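PDB 2F4I: lipoprotein from Thermotoga maritima, which is of unknown function but adopts an OB-type fold and is probably a lipoprotein of the bacterial periplasm. Local coordinates for residues Pro55-His59 with Tyr71-Ile75; Leu105-Ile109 with Val147-Phe151; Tyr24-Trp29 with Thr135-Leu139. All blocks are in the same frame, centred on the assembly; numbering follows the deposited sequence. Where two conformers were deposited one is given.

Contact 1: residues Pro55-His59 with Tyr71-Ile75; sequences PELAH and YRYYI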
ATOM      1  N   PRO A  55      16.623   2.905  -9.480  1.00 20.64           N
ATOM      2  CA  PRO A  55      15.618   3.446  -8.573  1.00 19.75           C
ATOM      3  C   PRO A  55      15.177   4.863  -8.909  1.00 20.19           C
ATOM      4  O   PRO A  55      14.015   5.166  -8.741  1.00 19.83           O
ATOM      5  CB  PRO A  55      16.291   3.382  -7.195  1.00 19.84           C
ATOM      6  CG  PRO A  55      17.370   2.403  -7.327  1.00 20.22           C
ATOM      7  CD  PRO A  55      17.867   2.592  -8.742  1.00 21.68           C
ATOM      8  N   GLU A  56      16.068   5.704  -9.418  1.00 21.28           N
ATOM      9  CA  GLU A  56      15.682   7.075  -9.803  1.00 21.83           C
ATOM     10  C   GLU A  56      14.746   7.092 -11.007  1.00 18.99           C
ATOM     11  O   GLU A  56      13.791   7.830 -10.986  1.00 18.64           O
ATOM     12  CB  GLU A  56      16.842   8.078  -9.921  0.50 21.34           C
ATOM     13  CG  GLU A  56      16.378   9.575  -9.631  0.50 21.24           C
ATOM     14  CD  GLU A  56      16.034   9.892  -8.144  0.50 21.15           C
ATOM     15  OE1 GLU A  56      16.909   9.630  -7.280  0.50 19.24           O
ATOM     16  OE2 GLU A  56      14.912  10.439  -7.844  0.50 20.75           O
ATOM     17  N   LEU A  57      14.969   6.231 -11.993  1.00 18.00           N
ATOM     18  CA  LEU A  57      14.014   6.028 -13.053  1.00 17.92           C
ATOM     19  C   LEU A  57      12.696   5.551 -12.509  1.00 18.14           C
ATOM     20  O   LEU A  57      11.673   6.045 -12.947  1.00 20.11           O
ATOM     21  CB  LEU A  57      14.531   5.033 -14.050  1.00 18.29           C
ATOM     22  CG  LEU A  57      13.728   4.840 -15.319  1.00 18.68           C
ATOM     23  CD1 LEU A  57      13.545   6.148 -16.066  1.00 17.87           C
ATOM     24  CD2 LEU A  57      14.409   3.766 -16.205  1.00 18.32           C
ATOM     25  N   ALA A  58      12.704   4.596 -11.573  1.00 18.09           N
ATOM     26  CA  ALA A  58      11.467   4.125 -10.925  1.00 17.82           C
ATOM     27  C   ALA A  58      10.736   5.288 -10.252  1.00 17.60           C
ATOM     28  O   ALA A  58       9.546   5.472 -10.477  1.00 18.97           O
ATOM     29  CB  ALA A  58      11.744   2.955  -9.935  1.00 13.72           C
ATOM     30  N   HIS A  59      11.432   6.106  -9.472  1.00 19.08           N
ATOM     31  CA  HIS A  59      10.768   7.227  -8.807  1.00 19.71           C
ATOM     32  C   HIS A  59      10.087   8.087  -9.885  1.00 19.79           C
ATOM     33  O   HIS A  59       8.939   8.424  -9.758  1.00 21.24           O
ATOM     34  CB  HIS A  59      11.706   8.097  -7.927  1.00 19.43           C
ATOM     35  CG  HIS A  59      12.492   7.333  -6.906  1.00 20.35           C
ATOM     36  ND1 HIS A  59      11.969   6.271  -6.194  1.00 19.72           N
ATOM     37  CD2 HIS A  59      13.765   7.494  -6.458  1.00 18.90           C
ATOM     38  CE1 HIS A  59      12.882   5.819  -5.348  1.00 18.99           C
ATOM     39  NE2 HIS A  59      13.982   6.532  -5.499  1.00 18.74           N
ATOM     40  N   TYR A  71      10.866  11.808  -0.028  1.00 16.69           N
ATOM     41  CA  TYR A  71      10.084  10.587  -0.020  1.00 17.28           C
ATOM     42  C   TYR A  71       9.339  10.409  -1.332  1.00 14.86           C
ATOM     43  O   TYR A  71       8.851  11.360  -1.925  1.00 16.23           O
ATOM     44  CB  TYR A  71       9.172  10.558   1.199  1.00 16.86           C
ATOM     45  CG  TYR A  71       9.956  10.415   2.519  1.00 16.18           C
ATOM     46  CD1 TYR A  71      10.363   9.174   2.968  1.00 14.94           C
ATOM     47  CD2 TYR A  71      10.268  11.522   3.297  1.00 16.01           C
ATOM     48  CE1 TYR A  71      11.057   9.015   4.118  1.00 14.83           C
ATOM     49  CE2 TYR A  71      10.980  11.375   4.470  1.00 15.81           C
ATOM     50  CZ  TYR A  71      11.369  10.096   4.874  1.00 16.43           C
ATOM     51  OH  TYR A  71      12.105   9.920   6.022  1.00 16.42           O
ATOM     52  N   ARG A  72       9.284   9.171  -1.784  1.00 17.19           N
ATOM     53  CA  ARG A  72       8.668   8.772  -3.047  1.00 17.36           C
ATOM     54  C   ARG A  72       7.551   7.762  -2.776  1.00 15.01           C
ATOM     55  O   ARG A  72       7.787   6.718  -2.205  1.00 14.02           O
ATOM     56  CB  ARG A  72       9.760   8.157  -3.939  1.00 17.14           C
ATOM     57  CG  ARG A  72      10.920   9.116  -4.203  1.00 17.36           C
ATOM     58  CD  ARG A  72      10.448  10.344  -4.969  1.00 17.88           C
ATOM     59  NE  ARG A  72      11.535  11.280  -5.256  1.00 17.48           N
ATOM     60  CZ  ARG A  72      11.779  12.428  -4.619  1.00 18.34           C
ATOM     61  NH1 ARG A  72      11.028  12.845  -3.622  1.00 17.97           N
ATOM     62  NH2 ARG A  72      12.803  13.196  -5.004  1.00 18.59           N
ATOM     63  N   TYR A  73       6.327   8.097  -3.158  1.00 15.93           N
ATOM     64  CA  TYR A  73       5.141   7.317  -2.790  1.00 16.64           C
ATOM     65  C   TYR A  73       4.614   6.498  -3.966  1.00 16.34           C
ATOM     66  O   TYR A  73       4.214   7.058  -4.985  1.00 16.66           O
ATOM     67  CB  TYR A  73       4.005   8.220  -2.254  1.00 16.86           C
ATOM     68  CG  TYR A  73       4.404   8.993  -1.050  1.00 15.80           C
ATOM     69  CD1 TYR A  73       4.272   8.432   0.206  1.00 16.28           C
ATOM     70  CD2 TYR A  73       4.959  10.277  -1.161  1.00 15.53           C
ATOM     71  CE1 TYR A  73       4.716   9.105   1.339  1.00 16.73           C
ATOM     72  CE2 TYR A  73       5.372  10.981  -0.025  1.00 15.65           C
ATOM     73  CZ  TYR A  73       5.257  10.386   1.223  1.00 16.17           C
ATOM     74  OH  TYR A  73       5.689  11.015   2.372  1.00 16.60           O
ATOM     75  N   TYR A  74       4.612   5.172  -3.783  1.00 16.00           N
ATOM     76  CA  TYR A  74       4.291   4.211  -4.830  1.00 16.97           C
ATOM     77  C   TYR A  74       2.947   3.572  -4.556  1.00 16.94           C
ATOM     78  O   TYR A  74       2.590   3.329  -3.396  1.00 17.35           O
ATOM     79  CB  TYR A  74       5.322   3.099  -4.842  1.00 16.64           C
ATOM     80  CG  TYR A  74       6.652   3.471  -5.424  1.00 17.02           C
ATOM     81  CD1 TYR A  74       7.617   4.130  -4.658  1.00 16.27           C
ATOM     82  CD2 TYR A  74       6.960   3.133  -6.728  1.00 16.09           C
ATOM     83  CE1 TYR A  74       8.831   4.436  -5.198  1.00 17.34           C
ATOM     84  CE2 TYR A  74       8.159   3.436  -7.274  1.00 17.41           C
ATOM     85  CZ  TYR A  74       9.109   4.085  -6.512  1.00 17.40           C
ATOM     86  OH  TYR A  74      10.328   4.386  -7.077  1.00 17.18           O
ATOM     87  N   ILE A  75       2.217   3.279  -5.631  1.00 17.26           N
ATOM     88  CA  ILE A  75       1.066   2.416  -5.528  1.00 18.46           C
ATOM     89  C   ILE A  75       1.150   1.352  -6.616  1.00 16.74           C
ATOM     90  O   ILE A  75       1.352   1.672  -7.801  1.00 14.65           O
ATOM     91  CB  ILE A  75      -0.247   3.218  -5.449  1.00 18.02           C
ATOM     92  CG1 ILE A  75      -1.454   2.298  -5.537  1.00 18.31           C
ATOM     93  CG2 ILE A  75      -0.327   4.306  -6.440  1.00 18.86           C
ATOM     94  CD1 ILE A  75      -2.661   2.978  -4.903  1.00 19.71           C
TER
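Strand 72-81 of the OB-type fold begins against the short helix 55-59, and His59 at the helix end meets Arg72 and Tyr74 of the strand at the same time. The two axes stand 10.2 Å apart at an angle of 71°, so the gap is bridged by side chains. Tyr74 reaches across it with its phenol oxygen: His59 ND1 and Tyr74 OH are 2.7 Å apart in a hydrogen bond. The hydroxyl approaches at the edge of the imidazole, near its plane, while the two ring planes are inclined at 63° and meet rim to rim. Ala58 packs behind this bond, its CB 3.5 Å from Tyr74 OH. The imidazole itself lies between two layers. Over the centre of one face sits the carbonyl oxygen Pro55 O, 3.2 Å above the plane; against the opposite face Arg72 CG makes a CH-pi contact, 3.7 Å from the His59 ring centroid. Bent about the CB-CG bond (chi2 -63°), Arg72 sets CG over the ring, with CD beside His59 CB, and turns its guanidinium almost perpendicular to the imidazole. NH1 is held by the carbonyls of Tyr71 and Ser69, whereas Glu56 OE2 stays 4.3 Å from Arg72 NE, too far for a salt bridge. Strand 165-174 pairs with the backbone of Arg72 and Tyr74, Phe172 stacks on the Tyr74 ring, and helix 44-53 packs on both Ala58 and Tyr74 through Leu51.

Contact 2: residues Leu105-Ile109 with Val147-Phe151; sequences LSNHI and VVNSF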
ATOM      1  N   LEU A 105       3.172  -7.568   3.044  1.00 16.27           N
ATOM      2  CA  LEU A 105       1.927  -6.854   3.124  1.00 16.34           C
ATOM      3  C   LEU A 105       1.473  -6.890   4.579  1.00 17.20           C
ATOM      4  O   LEU A 105       0.978  -7.916   5.032  1.00 16.71           O
ATOM      5  CB  LEU A 105       0.906  -7.532   2.185  1.00 16.26           C
ATOM      6  CG  LEU A 105       1.203  -7.498   0.668  1.00 16.55           C
ATOM      7  CD1 LEU A 105       0.121  -8.195  -0.090  1.00 15.36           C
ATOM      8  CD2 LEU A 105       1.408  -6.073   0.142  1.00 16.61           C
ATOM      9  N   SER A 106       1.655  -5.775   5.303  1.00 17.68           N
ATOM     10  CA  SER A 106       1.457  -5.732   6.770  1.00 19.33           C
ATOM     11  C   SER A 106       0.415  -4.739   7.292  1.00 18.32           C
ATOM     12  O   SER A 106      -0.032  -3.846   6.553  1.00 17.96           O
ATOM     13  CB  SER A 106       2.779  -5.371   7.456  1.00 21.58           C
ATOM     14  OG  SER A 106       3.182  -4.033   7.246  1.00 22.00           O
ATOM     15  N   ASN A 107       0.085  -4.894   8.575  1.00 18.58           N
ATOM     16  CA  ASN A 107      -0.839  -3.992   9.291  1.00 20.00           C
ATOM     17  C   ASN A 107      -0.106  -2.863  10.035  1.00 21.95           C
ATOM     18  O   ASN A 107      -0.697  -2.173  10.872  1.00 22.87           O
ATOM     19  CB  ASN A 107      -1.760  -4.766  10.258  1.00 18.36           C
ATOM     20  CG  ASN A 107      -0.997  -5.482  11.325  1.00 18.14           C
ATOM     21  OD1 ASN A 107       0.190  -5.258  11.461  1.00 18.25           O
ATOM     22  ND2 ASN A 107      -1.667  -6.352  12.093  1.00 17.22           N
ATOM     23  N   HIS A 108       1.181  -2.682   9.744  1.00 22.48           N
ATOM     24  CA  HIS A 108       1.964  -1.607  10.371  1.00 23.62           C
ATOM     25  C   HIS A 108       1.728  -0.325   9.602  1.00 23.60           C
ATOM     26  O   HIS A 108       2.539   0.062   8.775  1.00 24.30           O
ATOM     27  CB  HIS A 108       3.464  -1.929  10.407  1.00 28.58           C
ATOM     28  CG  HIS A 108       3.791  -3.273  10.998  1.00 30.38           C
ATOM     29  ND1 HIS A 108       3.533  -3.594  12.314  1.00 31.13           N
ATOM     30  CD2 HIS A 108       4.364  -4.376  10.450  1.00 30.99           C
ATOM     31  CE1 HIS A 108       3.924  -4.834  12.552  1.00 30.82           C
ATOM     32  NE2 HIS A 108       4.437  -5.329  11.440  1.00 30.60           N
ATOM     33  N   ILE A 109       0.593   0.319   9.858  1.00 23.68           N
ATOM     34  CA  ILE A 109       0.138   1.515   9.109  1.00 22.59           C
ATOM     35  C   ILE A 109       0.248   2.771   9.987  1.00 22.62           C
ATOM     36  O   ILE A 109      -0.440   2.891  10.990  1.00 20.43           O
ATOM     37  CB  ILE A 109      -1.339   1.353   8.601  1.00 20.56           C
ATOM     38  CG1 ILE A 109      -1.554  -0.056   8.064  1.00 20.06           C
ATOM     39  CG2 ILE A 109      -1.653   2.382   7.524  1.00 20.58           C
ATOM     40  CD1 ILE A 109      -2.824  -0.279   7.371  1.00 19.63           C
ATOM     41  N   VAL A 147      -9.269  -3.978   5.990  1.00 17.85           N
ATOM     42  CA  VAL A 147      -8.542  -4.660   4.907  1.00 17.74           C
ATOM     43  C   VAL A 147      -7.575  -5.715   5.462  1.00 18.19           C
ATOM     44  O   VAL A 147      -7.761  -6.898   5.222  1.00 18.00           O
ATOM     45  CB  VAL A 147      -7.796  -3.680   3.972  1.00 17.72           C
ATOM     46  CG1 VAL A 147      -7.040  -4.450   2.817  1.00 14.52           C
ATOM     47  CG2 VAL A 147      -8.777  -2.605   3.425  1.00 16.15           C
ATOM     48  N   VAL A 148      -6.569  -5.299   6.233  1.00 19.61           N
ATOM     49  CA  VAL A 148      -5.474  -6.216   6.597  1.00 19.66           C
ATOM     50  C   VAL A 148      -5.886  -7.223   7.655  1.00 19.01           C
ATOM     51  O   VAL A 148      -5.812  -8.411   7.392  1.00 18.27           O
ATOM     52  CB  VAL A 148      -4.143  -5.525   7.078  1.00 18.57           C
ATOM     53  CG1 VAL A 148      -3.033  -6.584   7.249  1.00 19.67           C
ATOM     54  CG2 VAL A 148      -3.682  -4.484   6.138  1.00 18.17           C
ATOM     55  N   ASN A 149      -6.314  -6.758   8.827  1.00 18.36           N
ATOM     56  CA  ASN A 149      -6.649  -7.673   9.943  1.00 19.13           C
ATOM     57  C   ASN A 149      -7.843  -8.567   9.586  1.00 18.43           C
ATOM     58  O   ASN A 149      -7.878  -9.745   9.966  1.00 18.33           O
ATOM     59  CB  ASN A 149      -6.853  -6.908  11.275  1.00 18.68           C
ATOM     60  CG  ASN A 149      -5.532  -6.280  11.837  1.00 19.56           C
ATOM     61  OD1 ASN A 149      -4.410  -6.651  11.452  1.00 19.94           O
ATOM     62  ND2 ASN A 149      -5.686  -5.330  12.763  1.00 18.73           N
ATOM     63  N   SER A 150      -8.796  -7.994   8.853  1.00 19.09           N
ATOM     64  CA  SER A 150      -9.939  -8.713   8.298  1.00 20.10           C
ATOM     65  C   SER A 150      -9.512  -9.898   7.414  1.00 17.55           C
ATOM     66  O   SER A 150     -10.003 -11.007   7.543  1.00 17.63           O
ATOM     67  CB  SER A 150     -10.745  -7.710   7.476  1.00 22.22           C
ATOM     68  OG  SER A 150     -11.823  -8.367   6.845  1.00 25.16           O
ATOM     69  N   PHE A 151      -8.556  -9.637   6.529  1.00 17.22           N
ATOM     70  CA  PHE A 151      -8.032 -10.671   5.618  1.00 16.69           C
ATOM     71  C   PHE A 151      -7.268 -11.752   6.367  1.00 17.19           C
ATOM     72  O   PHE A 151      -7.388 -12.937   6.055  1.00 18.20           O
ATOM     73  CB  PHE A 151      -7.145 -10.016   4.549  1.00 16.96           C
ATOM     74  CG  PHE A 151      -6.697 -10.945   3.464  1.00 15.98           C
ATOM     75  CD1 PHE A 151      -7.555 -11.312   2.451  1.00 15.85           C
ATOM     76  CD2 PHE A 151      -5.408 -11.435   3.448  1.00 16.52           C
ATOM     77  CE1 PHE A 151      -7.150 -12.177   1.459  1.00 16.30           C
ATOM     78  CE2 PHE A 151      -4.997 -12.274   2.454  1.00 16.70           C
ATOM     79  CZ  PHE A 151      -5.877 -12.649   1.457  1.00 16.59           C
TER
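Val148 and Asn149, consecutive residues at the start of helix 148-151, meet the end of strand 103-106 and the turn that follows it. Val148 points its branched side chain at the strand end. Val148 CG1, anti to the backbone N, rests 3.7 Å from Asn107 CB. The other methyl, Val148 CG2, lies 3.7 Å from Ser106 O. Its two methyls thus reach the last strand residue, Ser106, and the following Asn107, and more loosely Ile109, whose CD1 is 4.5 Å from Val148 CG2. Asn149 adds the polar link: Asn107 ND2 donates to Asn149 OD1 over 2.8 Å with an almost straight N-H...O angle of 172°. The donor lies in the carbonyl plane of Asn149, on a lone pair, and the acceptor lies in the amide plane of Asn107, yet the two amides are turned 87° to each other. With CG between its backbone N and carbonyl carbon (chi1 62°), Asn107 brings ND2 to the Asn149 carbonyl. An alanine at Asn107 would keep the CB packing against Val148 but would probably leave Asn149 OD1 without this donor and its amide freer to turn. Phe151, one helical turn on from Val147, packs on strands 184-193 and 165-174, its backbone N bonded to Val147 O. On the other side, Ser106 OG is held by Glu185 and His108 NE2 by Asp88. His108 centres an inverse gamma turn, closed by a weak Ile109 N to Asn107 O bond; the contact is that of a strand leaving the OB-type sheet by a tight turn, with a short helix packed on its exit.

Contact 3: residues Tyr24-Trp29 with Thr135-Leu139; sequences YARELW and TATEL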
ATOM      1  N   TYR A  24     -14.795  12.027   8.053  1.00 17.65           N
ATOM      2  CA  TYR A  24     -14.035  12.465   6.879  1.00 17.16           C
ATOM      3  C   TYR A  24     -13.219  11.314   6.301  1.00 16.50           C
ATOM      4  O   TYR A  24     -13.180  11.099   5.079  1.00 16.21           O
ATOM      5  CB  TYR A  24     -13.142  13.635   7.240  1.00 21.21           C
ATOM      6  CG  TYR A  24     -12.787  14.495   6.053  1.00 21.43           C
ATOM      7  CD1 TYR A  24     -11.805  14.109   5.185  1.00 21.26           C
ATOM      8  CD2 TYR A  24     -13.449  15.683   5.808  1.00 22.35           C
ATOM      9  CE1 TYR A  24     -11.483  14.845   4.107  1.00 22.16           C
ATOM     10  CE2 TYR A  24     -13.118  16.456   4.708  1.00 22.67           C
ATOM     11  CZ  TYR A  24     -12.134  16.016   3.859  1.00 21.88           C
ATOM     12  OH  TYR A  24     -11.774  16.731   2.755  1.00 22.09           O
ATOM     13  N   ALA A  25     -12.578  10.548   7.180  1.00 16.34           N
ATOM     14  CA  ALA A  25     -11.793   9.396   6.768  1.00 15.92           C
ATOM     15  C   ALA A  25     -12.634   8.340   6.073  1.00 15.35           C
ATOM     16  O   ALA A  25     -12.211   7.735   5.082  1.00 15.14           O
ATOM     17  CB  ALA A  25     -11.105   8.797   7.973  1.00 13.78           C
ATOM     18  N   ARG A  26     -13.805   8.071   6.626  1.00 15.34           N
ATOM     19  CA  ARG A  26     -14.746   7.076   6.093  1.00 15.96           C
ATOM     20  C   ARG A  26     -15.219   7.455   4.691  1.00 16.77           C
ATOM     21  O   ARG A  26     -15.295   6.596   3.800  1.00 14.80           O
ATOM     22  CB  ARG A  26     -15.919   6.935   7.086  1.00 16.31           C
ATOM     23  CG  ARG A  26     -17.071   5.967   6.721  1.00 16.59           C
ATOM     24  CD  ARG A  26     -16.569   4.538   6.595  1.00 16.24           C
ATOM     25  NE  ARG A  26     -16.124   4.022   7.882  1.00 15.45           N
ATOM     26  CZ  ARG A  26     -15.643   2.801   8.054  1.00 16.53           C
ATOM     27  NH1 ARG A  26     -15.552   1.945   7.018  1.00 16.14           N
ATOM     28  NH2 ARG A  26     -15.247   2.425   9.259  1.00 15.76           N
ATOM     29  N   GLU A  27     -15.467   8.747   4.489  1.00 17.14           N
ATOM     30  CA  GLU A  27     -15.794   9.301   3.165  1.00 17.66           C
ATOM     31  C   GLU A  27     -14.643   9.214   2.179  1.00 16.17           C
ATOM     32  O   GLU A  27     -14.848   8.883   1.013  1.00 15.27           O
ATOM     33  CB  GLU A  27     -16.247  10.751   3.313  1.00 19.45           C
ATOM     34  CG  GLU A  27     -17.570  10.939   4.061  1.00 19.82           C
ATOM     35  CD  GLU A  27     -17.947  12.436   4.347  1.00 20.31           C
ATOM     36  OE1 GLU A  27     -17.050  13.318   4.437  1.00 21.26           O
ATOM     37  OE2 GLU A  27     -19.148  12.707   4.558  1.00 20.67           O
ATOM     38  N   LEU A  28     -13.422   9.495   2.636  1.00 15.94           N
ATOM     39  CA  LEU A  28     -12.269   9.314   1.758  1.00 16.81           C
ATOM     40  C   LEU A  28     -12.132   7.838   1.325  1.00 17.15           C
ATOM     41  O   LEU A  28     -11.735   7.546   0.207  1.00 17.37           O
ATOM     42  CB  LEU A  28     -10.987   9.773   2.463  1.00 17.98           C
ATOM     43  CG  LEU A  28     -10.820  11.284   2.637  1.00 18.51           C
ATOM     44  CD1 LEU A  28      -9.556  11.564   3.424  1.00 17.53           C
ATOM     45  CD2 LEU A  28     -10.823  12.003   1.293  1.00 17.25           C
ATOM     46  N   TRP A  29     -12.418   6.920   2.236  1.00 15.57           N
ATOM     47  CA  TRP A  29     -12.235   5.497   1.997  1.00 15.89           C
ATOM     48  C   TRP A  29     -13.178   5.029   0.917  1.00 17.20           C
ATOM     49  O   TRP A  29     -12.781   4.326   0.027  1.00 18.97           O
ATOM     50  CB  TRP A  29     -12.504   4.717   3.291  1.00 14.35           C
ATOM     51  CG  TRP A  29     -12.556   3.254   3.192  1.00 13.74           C
ATOM     52  CD1 TRP A  29     -13.560   2.456   3.626  1.00 14.06           C
ATOM     53  CD2 TRP A  29     -11.558   2.374   2.628  1.00 14.11           C
ATOM     54  NE1 TRP A  29     -13.263   1.152   3.376  1.00 14.06           N
ATOM     55  CE2 TRP A  29     -12.042   1.070   2.765  1.00 14.39           C
ATOM     56  CE3 TRP A  29     -10.305   2.570   2.044  1.00 14.13           C
ATOM     57  CZ2 TRP A  29     -11.327  -0.040   2.334  1.00 14.52           C
ATOM     58  CZ3 TRP A  29      -9.616   1.480   1.597  1.00 14.56           C
ATOM     59  CH2 TRP A  29     -10.122   0.190   1.748  1.00 14.44           C
ATOM     60  N   THR A 135      -7.300  12.883  10.418  1.00 16.64           N
ATOM     61  CA  THR A 135      -7.959  12.207   9.303  1.00 16.10           C
ATOM     62  C   THR A 135      -7.111  11.061   8.739  1.00 17.24           C
ATOM     63  O   THR A 135      -7.632   9.941   8.548  1.00 17.34           O
ATOM     64  CB  THR A 135      -8.337  13.206   8.156  1.00 15.33           C
ATOM     65  OG1 THR A 135      -9.167  14.226   8.673  1.00 14.48           O
ATOM     66  CG2 THR A 135      -9.100  12.513   7.005  1.00 14.67           C
ATOM     67  N   ALA A 136      -5.813  11.320   8.552  1.00 16.80           N
ATOM     68  CA  ALA A 136      -4.844  10.281   8.168  1.00 18.19           C
ATOM     69  C   ALA A 136      -4.802   9.102   9.165  1.00 16.97           C
ATOM     70  O   ALA A 136      -4.808   7.967   8.758  1.00 15.73           O
ATOM     71  CB  ALA A 136      -3.418  10.908   7.887  1.00 16.77           C
ATOM     72  N   THR A 137      -4.828   9.372  10.461  1.00 18.49           N
ATOM     73  CA  THR A 137      -4.936   8.355  11.489  1.00 18.12           C
ATOM     74  C   THR A 137      -6.210   7.510  11.371  1.00 16.77           C
ATOM     75  O   THR A 137      -6.132   6.307  11.468  1.00 17.43           O
ATOM     76  CB  THR A 137      -4.774   9.051  12.814  1.00 17.29           C
ATOM     77  OG1 THR A 137      -3.472   9.600  12.785  1.00 18.25           O
ATOM     78  CG2 THR A 137      -4.893   8.089  14.047  1.00 17.68           C
ATOM     79  N   GLU A 138      -7.355   8.155  11.186  1.00 16.82           N
ATOM     80  CA  GLU A 138      -8.631   7.457  11.050  1.00 17.66           C
ATOM     81  C   GLU A 138      -8.699   6.582   9.816  1.00 16.30           C
ATOM     82  O   GLU A 138      -9.284   5.514   9.873  1.00 15.55           O
ATOM     83  CB  GLU A 138      -9.826   8.451  11.028  1.00 20.12           C
ATOM     84  CG  GLU A 138     -10.177   9.078  12.380  1.00 20.96           C
ATOM     85  CD  GLU A 138     -10.335   8.037  13.493  1.00 22.46           C
ATOM     86  OE1 GLU A 138     -10.929   6.961  13.243  1.00 22.46           O
ATOM     87  OE2 GLU A 138      -9.848   8.285  14.610  1.00 23.05           O
ATOM     88  N   LEU A 139      -8.161   7.073   8.698  1.00 13.65           N
ATOM     89  CA  LEU A 139      -8.127   6.294   7.505  1.00 16.06           C
ATOM     90  C   LEU A 139      -7.177   5.059   7.651  1.00 17.04           C
ATOM     91  O   LEU A 139      -7.457   4.018   7.129  1.00 17.21           O
ATOM     92  CB  LEU A 139      -7.822   7.167   6.262  1.00 15.89           C
ATOM     93  CG  LEU A 139      -7.769   6.385   4.949  1.00 16.38           C
ATOM     94  CD1 LEU A 139      -9.166   5.761   4.503  1.00 15.94           C
ATOM     95  CD2 LEU A 139      -7.210   7.241   3.869  1.00 16.60           C
TER
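Ala25 and Leu139, their CA atoms 4.9 Å apart, mark the closest approach of helices 24-29 and 129-139, whose local axes pass 8.4 Å apart at a crossing angle of -59°. The methyl of Ala25 points straight into the neighbouring helix and sits 3.3 Å from Glu138 CB, with Leu139 CB 4.0 Å away; the Glu138 carboxylate end leads off from the interface. To one side, Thr135 presents its methyl. Because CG2 is anti to the backbone N (chi1 -57° to OG1), it rests against Tyr24 and Leu28 where these two meet, lying 3.6 Å from Tyr24 CD1, obliquely to the ring, and 3.7 Å from Leu28 CD1, whose side chain it crosses at about a right angle. The threonine hydroxyl bonds back to Asp131 O in its own helix. To the other side, Leu139 extends CD1 to 3.7 Å from Trp29 CB, the two side chains roughly perpendicular, and the indole carries on to Ile142 and Val147. Phe19 and Phe126 meet the Tyr24 ring. With carbon on both sides of each side-chain to side-chain contact, the interface is apolar packing, and the small alanine probably allows the backbones to come this near.

Contacts 1 and 2 both reach the mixed sheet of the OB-type fold, on opposite sides of the chain's centre: contact 1 at strand 72-81, contact 2 at strand 103-106, about 22 Å apart centre to centre and in series along the chain. Contact 3 lies off the sheet, its centre about 24 Å from that of contact 1 and about 16 Å from that of contact 2. It touches contact 2 where Val147 CG2 packs 3.5 Å from Trp29 CH2; helices 129-139 and 148-151 are consecutive in the chain. Contact 1 falls within the chain span that contact 3 closes, whereas contacts 2 and 3 interleave, which is consistent with helices 24-29, 129-139 and 148-151 packing as one group beside the sheet.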